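Local atomic coordinates of hypothetical protein MG027 (Mycoplasma genitalium, PDB entry 1Q8C), a protein that is of unknown function but has a NusB-like helical structure, so a role linked to RNA, as in NusB proteins, is possible though unproven. Residues E126-M131 with G137-Q142; E76-K81 with H144-K149. One frame throughout, in Å; residues are numbered along the deposited sequence.

Interaction 1 of 2, residues E126-M131 with G137-Q142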
loop_
_atom_site.group_PDB
_atom_site.type_symbol
_atom_site.label_atom_id
_atom_site.label_comp_id
_atom_site.label_asym_id
_atom_site.label_seq_id
_atom_site.Cartn_x
_atom_site.Cartn_y
_atom_site.Cartn_z
ATOM N N GLU A 126 -9.426 -5.304 -3.641
ATOM C CA GLU A 126 -8.753 -4.288 -4.427
ATOM C C GLU A 126 -7.257 -4.564 -4.555
ATOM O O GLU A 126 -6.677 -4.360 -5.597
ATOM C CB GLU A 126 -8.945 -2.908 -3.809
ATOM C CG GLU A 126 -9.412 -1.890 -4.814
ATOM C CD GLU A 126 -10.875 -2.007 -5.042
ATOM O OE1 GLU A 126 -11.579 -2.119 -4.025
ATOM O OE2 GLU A 126 -11.319 -2.019 -6.207
ATOM N N ALA A 127 -6.630 -5.023 -3.490
ATOM C CA ALA A 127 -5.190 -5.256 -3.504
ATOM C C ALA A 127 -4.846 -6.378 -4.473
ATOM O O ALA A 127 -3.830 -6.327 -5.171
ATOM C CB ALA A 127 -4.707 -5.625 -2.104
ATOM N N LEU A 128 -5.694 -7.401 -4.479
ATOM C CA LEU A 128 -5.483 -8.585 -5.303
ATOM C C LEU A 128 -5.744 -8.227 -6.750
ATOM O O LEU A 128 -5.118 -8.772 -7.657
ATOM C CB LEU A 128 -6.410 -9.718 -4.847
ATOM C CG LEU A 128 -6.157 -10.257 -3.434
ATOM C CD1 LEU A 128 -6.969 -11.521 -3.157
ATOM C CD2 LEU A 128 -4.669 -10.533 -3.214
ATOM N N LEU A 129 -6.658 -7.284 -6.942
ATOM C CA LEU A 129 -6.962 -6.748 -8.255
ATOM C C LEU A 129 -5.774 -5.969 -8.826
ATOM O O LEU A 129 -5.522 -6.015 -10.027
ATOM C CB LEU A 129 -8.195 -5.840 -8.162
ATOM C CG LEU A 129 -9.119 -5.814 -9.372
ATOM C CD1 LEU A 129 -9.495 -7.232 -9.840
ATOM C CD2 LEU A 129 -10.367 -5.002 -9.028
ATOM N N ILE A 130 -5.043 -5.266 -7.957
ATOM C CA ILE A 130 -3.840 -4.534 -8.358
ATOM C C ILE A 130 -2.667 -5.494 -8.640
ATOM O O ILE A 130 -1.866 -5.284 -9.551
ATOM C CB ILE A 130 -3.473 -3.509 -7.279
ATOM C CG1 ILE A 130 -4.633 -2.499 -7.121
ATOM C CG2 ILE A 130 -2.147 -2.839 -7.614
ATOM C CD1 ILE A 130 -4.292 -1.247 -6.286
ATOM N N MET A 131 -2.584 -6.565 -7.871
ATOM C CA MET A 131 -1.569 -7.585 -8.110
ATOM C C MET A 131 -1.769 -8.221 -9.496
ATOM O O MET A 131 -0.805 -8.463 -10.213
ATOM C CB MET A 131 -1.619 -8.637 -6.999
ATOM C CG MET A 131 -1.201 -8.061 -5.637
ATOM S SD MET A 131 0.570 -7.794 -5.432
ATOM C CE MET A 131 1.067 -9.489 -4.886
ATOM N N GLY A 137 0.847 -12.266 -9.622
ATOM C CA GLY A 137 0.398 -13.636 -9.394
ATOM C C GLY A 137 1.083 -14.195 -8.155
ATOM O O GLY A 137 1.414 -15.378 -8.085
ATOM N N ALA A 138 1.352 -13.294 -7.201
ATOM C CA ALA A 138 1.861 -13.655 -5.878
ATOM C C ALA A 138 0.791 -13.209 -4.875
ATOM O O ALA A 138 1.081 -12.911 -3.713
ATOM C CB ALA A 138 3.205 -12.968 -5.606
ATOM N N GLU A 139 -0.447 -13.145 -5.378
ATOM C CA GLU A 139 -1.672 -12.913 -4.606
ATOM C C GLU A 139 -1.683 -13.644 -3.252
ATOM O O GLU A 139 -2.248 -13.143 -2.285
ATOM C CB GLU A 139 -2.898 -13.382 -5.432
ATOM C CG GLU A 139 -3.470 -12.384 -6.466
ATOM C CD GLU A 139 -4.411 -13.049 -7.482
ATOM O OE1 GLU A 139 -5.381 -12.403 -7.959
ATOM O OE2 GLU A 139 -4.185 -14.231 -7.815
ATOM N N LYS A 140 -1.076 -14.834 -3.200
ATOM C CA LYS A 140 -1.048 -15.635 -1.973
ATOM C C LYS A 140 -0.544 -14.877 -0.753
ATOM O O LYS A 140 -0.787 -15.276 0.380
ATOM C CB LYS A 140 -0.216 -16.904 -2.166
ATOM C CG LYS A 140 -0.955 -17.996 -2.903
ATOM C CD LYS A 140 -2.222 -18.441 -2.164
ATOM C CE LYS A 140 -2.415 -19.955 -2.239
ATOM N NZ LYS A 140 -3.818 -20.341 -1.941
ATOM N N LYS A 141 0.152 -13.772 -0.980
ATOM C CA LYS A 141 0.485 -12.870 0.106
ATOM C C LYS A 141 -0.575 -11.764 0.043
ATOM O O LYS A 141 -0.339 -10.644 -0.438
ATOM C CB LYS A 141 1.920 -12.361 -0.011
ATOM C CG LYS A 141 2.997 -13.460 0.204
ATOM C CD LYS A 141 2.983 -14.529 -0.899
ATOM C CE LYS A 141 4.370 -14.847 -1.455
ATOM N NZ LYS A 141 5.439 -14.866 -0.412
ATOM N N GLN A 142 -1.772 -12.182 0.484
ATOM C CA GLN A 142 -2.921 -11.335 0.778
ATOM C C GLN A 142 -2.448 -10.050 1.416
ATOM O O GLN A 142 -1.278 -9.935 1.764
ATOM C CB GLN A 142 -3.894 -12.100 1.716
ATOM C CG GLN A 142 -3.570 -12.125 3.238
ATOM C CD GLN A 142 -2.143 -12.617 3.646
ATOM O OE1 GLN A 142 -1.892 -12.885 4.834
ATOM N NE2 GLN A 142 -1.235 -12.728 2.689
#
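L128 on helix 120-133 lies opposite E139 of the returning chain, their CA atoms 5.8 Å apart, and the two side chains cross at a slant. CD2 of L128 does the touching: it rests 3.9 Å from CG of E139 and also lies 3.7 Å from the backbone O of E139. The E139 chain, extended beyond CG (chi2 164°), brings its carboxylate alongside the helix, where OE1 of E139 stands 3.7 Å from the carbonyl O of L128. Two acceptors face each other here, and D132 sets a second carboxylate near the first, a setting that would probably raise the proton affinity of E139. All this belongs to a helical fold related to NusB, in which the chain leaves helix 120-133 and doubles back along its side. M131, one helical turn beyond L128, also packs inward on T102 and V105 of helix 100-116. Bends at chi2 (-75°) and chi3 (-85°) curl its thioether so that CE of M131 reaches the A138 end of the loop, 3.6 Å from A138 O and 4.1 Å from A138 CB. A138 O also accepts a bond from K141 N, 3.0 Å away, closing a type I turn from A138 to K141. CE of M131 also sits 4.0 Å from the backbone N of E139, which is buried with no polar partner in the model.

Interaction 2 of 2, residues E76-K81 with H144-K149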
loop_
_atom_site.group_PDB
_atom_site.type_symbol
_atom_site.label_atom_id
_atom_site.label_comp_id
_atom_site.label_asym_id
_atom_site.label_seq_id
_atom_site.Cartn_x
_atom_site.Cartn_y
_atom_site.Cartn_z
ATOM N N GLU A 76 7.422 -6.581 8.098
ATOM C CA GLU A 76 8.584 -7.381 8.496
ATOM C C GLU A 76 8.201 -8.551 9.407
ATOM O O GLU A 76 8.554 -9.709 9.140
ATOM C CB GLU A 76 9.614 -6.488 9.220
ATOM C CG GLU A 76 11.088 -6.872 9.037
ATOM C CD GLU A 76 12.035 -6.120 9.992
ATOM O OE1 GLU A 76 13.130 -6.685 10.348
ATOM O OE2 GLU A 76 11.695 -4.961 10.384
ATOM N N GLU A 77 7.459 -8.251 10.472
ATOM C CA GLU A 77 7.180 -9.231 11.528
ATOM C C GLU A 77 5.963 -10.135 11.292
ATOM O O GLU A 77 5.829 -11.174 11.946
ATOM C CB GLU A 77 7.007 -8.513 12.870
ATOM C CG GLU A 77 8.132 -7.535 13.218
ATOM C CD GLU A 77 7.768 -6.629 14.381
ATOM O OE1 GLU A 77 6.651 -6.046 14.354
ATOM O OE2 GLU A 77 8.592 -6.515 15.327
ATOM N N GLN A 78 5.064 -9.738 10.396
ATOM C CA GLN A 78 3.903 -10.561 10.105
ATOM C C GLN A 78 4.314 -11.724 9.218
ATOM O O GLN A 78 3.946 -12.879 9.481
ATOM C CB GLN A 78 2.788 -9.753 9.447
ATOM C CG GLN A 78 1.406 -10.321 9.690
ATOM C CD GLN A 78 1.244 -10.856 11.096
ATOM O OE1 GLN A 78 1.544 -10.161 12.072
ATOM N NE2 GLN A 78 0.796 -12.098 11.206
ATOM N N GLN A 79 5.091 -11.413 8.181
ATOM C CA GLN A 79 5.682 -12.436 7.325
ATOM C C GLN A 79 6.350 -13.500 8.181
ATOM O O GLN A 79 6.018 -14.674 8.056
ATOM C CB GLN A 79 6.722 -11.834 6.387
ATOM C CG GLN A 79 6.155 -10.976 5.296
ATOM C CD GLN A 79 7.199 -10.663 4.249
ATOM O OE1 GLN A 79 7.526 -11.523 3.414
ATOM N NE2 GLN A 79 7.753 -9.448 4.306
ATOM N N LEU A 80 7.281 -13.086 9.046
ATOM C CA LEU A 80 7.987 -14.025 9.936
ATOM C C LEU A 80 7.010 -14.842 10.774
ATOM O O LEU A 80 7.126 -16.068 10.869
ATOM C CB LEU A 80 8.987 -13.296 10.858
ATOM C CG LEU A 80 8.555 -12.879 12.275
ATOM C CD1 LEU A 80 8.533 -14.055 13.257
ATOM C CD2 LEU A 80 9.470 -11.805 12.815
ATOM N N LYS A 81 6.043 -14.142 11.369
ATOM C CA LYS A 81 5.049 -14.746 12.246
ATOM C C LYS A 81 4.193 -15.772 11.493
ATOM O O LYS A 81 3.512 -16.610 12.112
ATOM C CB LYS A 81 4.191 -13.651 12.875
ATOM C CG LYS A 81 3.228 -14.127 13.930
ATOM C CD LYS A 81 2.871 -13.002 14.897
ATOM C CE LYS A 81 2.360 -13.561 16.215
ATOM N NZ LYS A 81 2.151 -12.480 17.218
ATOM N N HIS A 144 -2.483 -9.376 4.140
ATOM C CA HIS A 144 -2.604 -9.897 5.448
ATOM C C HIS A 144 -3.999 -9.567 6.022
ATOM O O HIS A 144 -4.355 -8.401 6.294
ATOM C CB HIS A 144 -1.381 -9.425 6.220
ATOM C CG HIS A 144 -0.105 -9.698 5.474
ATOM N ND1 HIS A 144 0.394 -10.973 5.299
ATOM C CD2 HIS A 144 0.726 -8.877 4.785
ATOM C CE1 HIS A 144 1.502 -10.917 4.578
ATOM N NE2 HIS A 144 1.728 -9.655 4.255
ATOM N N ALA A 145 -4.805 -10.634 6.108
ATOM C CA ALA A 145 -6.046 -10.643 6.868
ATOM C C ALA A 145 -5.625 -10.377 8.300
ATOM O O ALA A 145 -6.443 -10.006 9.135
ATOM C CB ALA A 145 -6.761 -12.025 6.747
ATOM N N LEU A 146 -4.326 -10.569 8.560
ATOM C CA LEU A 146 -3.717 -10.253 9.855
ATOM C C LEU A 146 -3.344 -8.767 10.061
ATOM O O LEU A 146 -3.462 -8.277 11.183
ATOM C CB LEU A 146 -2.491 -11.147 10.097
ATOM C CG LEU A 146 -2.848 -12.602 10.448
ATOM C CD1 LEU A 146 -1.912 -13.577 9.745
ATOM C CD2 LEU A 146 -2.849 -12.855 11.976
ATOM N N LEU A 147 -2.915 -8.051 9.014
ATOM C CA LEU A 147 -2.470 -6.659 9.184
ATOM C C LEU A 147 -3.567 -5.594 9.192
ATOM O O LEU A 147 -3.367 -4.541 9.788
ATOM C CB LEU A 147 -1.382 -6.267 8.153
ATOM C CG LEU A 147 0.037 -6.781 8.474
ATOM C CD1 LEU A 147 1.034 -6.476 7.376
ATOM C CD2 LEU A 147 0.564 -6.219 9.783
ATOM N N ASP A 148 -4.699 -5.845 8.533
ATOM C CA ASP A 148 -5.801 -4.876 8.486
ATOM C C ASP A 148 -6.809 -5.235 9.563
ATOM O O ASP A 148 -6.901 -6.399 9.964
ATOM C CB ASP A 148 -6.527 -4.912 7.123
ATOM C CG ASP A 148 -5.727 -4.288 5.981
ATOM O OD1 ASP A 148 -5.788 -4.853 4.855
ATOM O OD2 ASP A 148 -5.072 -3.219 6.086
ATOM N N LYS A 149 -7.583 -4.240 9.995
ATOM C CA LYS A 149 -8.710 -4.419 10.923
ATOM C C LYS A 149 -10.031 -4.577 10.134
ATOM O O LYS A 149 -10.304 -3.797 9.202
ATOM C CB LYS A 149 -8.827 -3.215 11.879
ATOM C CG LYS A 149 -9.112 -1.885 11.147
ATOM C CD LYS A 149 -9.222 -0.613 12.027
ATOM C CE LYS A 149 -9.102 0.683 11.145
ATOM N NZ LYS A 149 -10.288 0.969 10.300
#
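The backbone O of H144 takes two weak hydrogen bonds, from L147 N at 3.1 Å and from D148 N at 3.4 Å, and so folds the chain into a turn that presents L147 to Q78 of helix 55-81. L147 takes the aliphatic part of the glutamine: CG of L147 is 4.0 Å from Q78 CG, and the two side chains run past each other in opposite directions. L147 also touches K74 and I75 of helix 55-81 and L110 of helix 100-116, so the C-terminal loop of this NusB-like fold is laid against two helices at once. Q78 stands near the C-terminal end of helix 55-81, and its CG lies anti to the backbone N (chi1 -154°). A bend at chi2 (39°) then carries the amide round to L146, the two side chains crossing at about a right angle. The amide NE2 of Q78 lies against the side chain of L146, with CD1 3.4 Å away, and CB of L146 is 3.6 Å from Q78 NE2. L146 is otherwise largely exposed. The contact between the segments thus rests on dispersion and shape, with no directional bond between them to set the rotation of the Q78 amide.

How the interactions relate
Interactions 1 and 2 hold successive parts of the chain that follows helix 120-133, and their centres are 15 Å apart. Interaction 1 is local, returning residues 137-142 to the helix they have just left, whereas interaction 2 carries 144-149 to helix 55-81, at least 63 residues away in sequence. The two meet only through the chain: their second segments are separated by T143, and a weak hydrogen bond from H144 ND1 to Q142 OE1 spans the junction. Helix 100-116 is common ground, touched by M131 near V105 and by L147 at L110. Both are surface contacts, centred about 11 and 13 Å from the centre of the chain, and no active site is known to which either could be related.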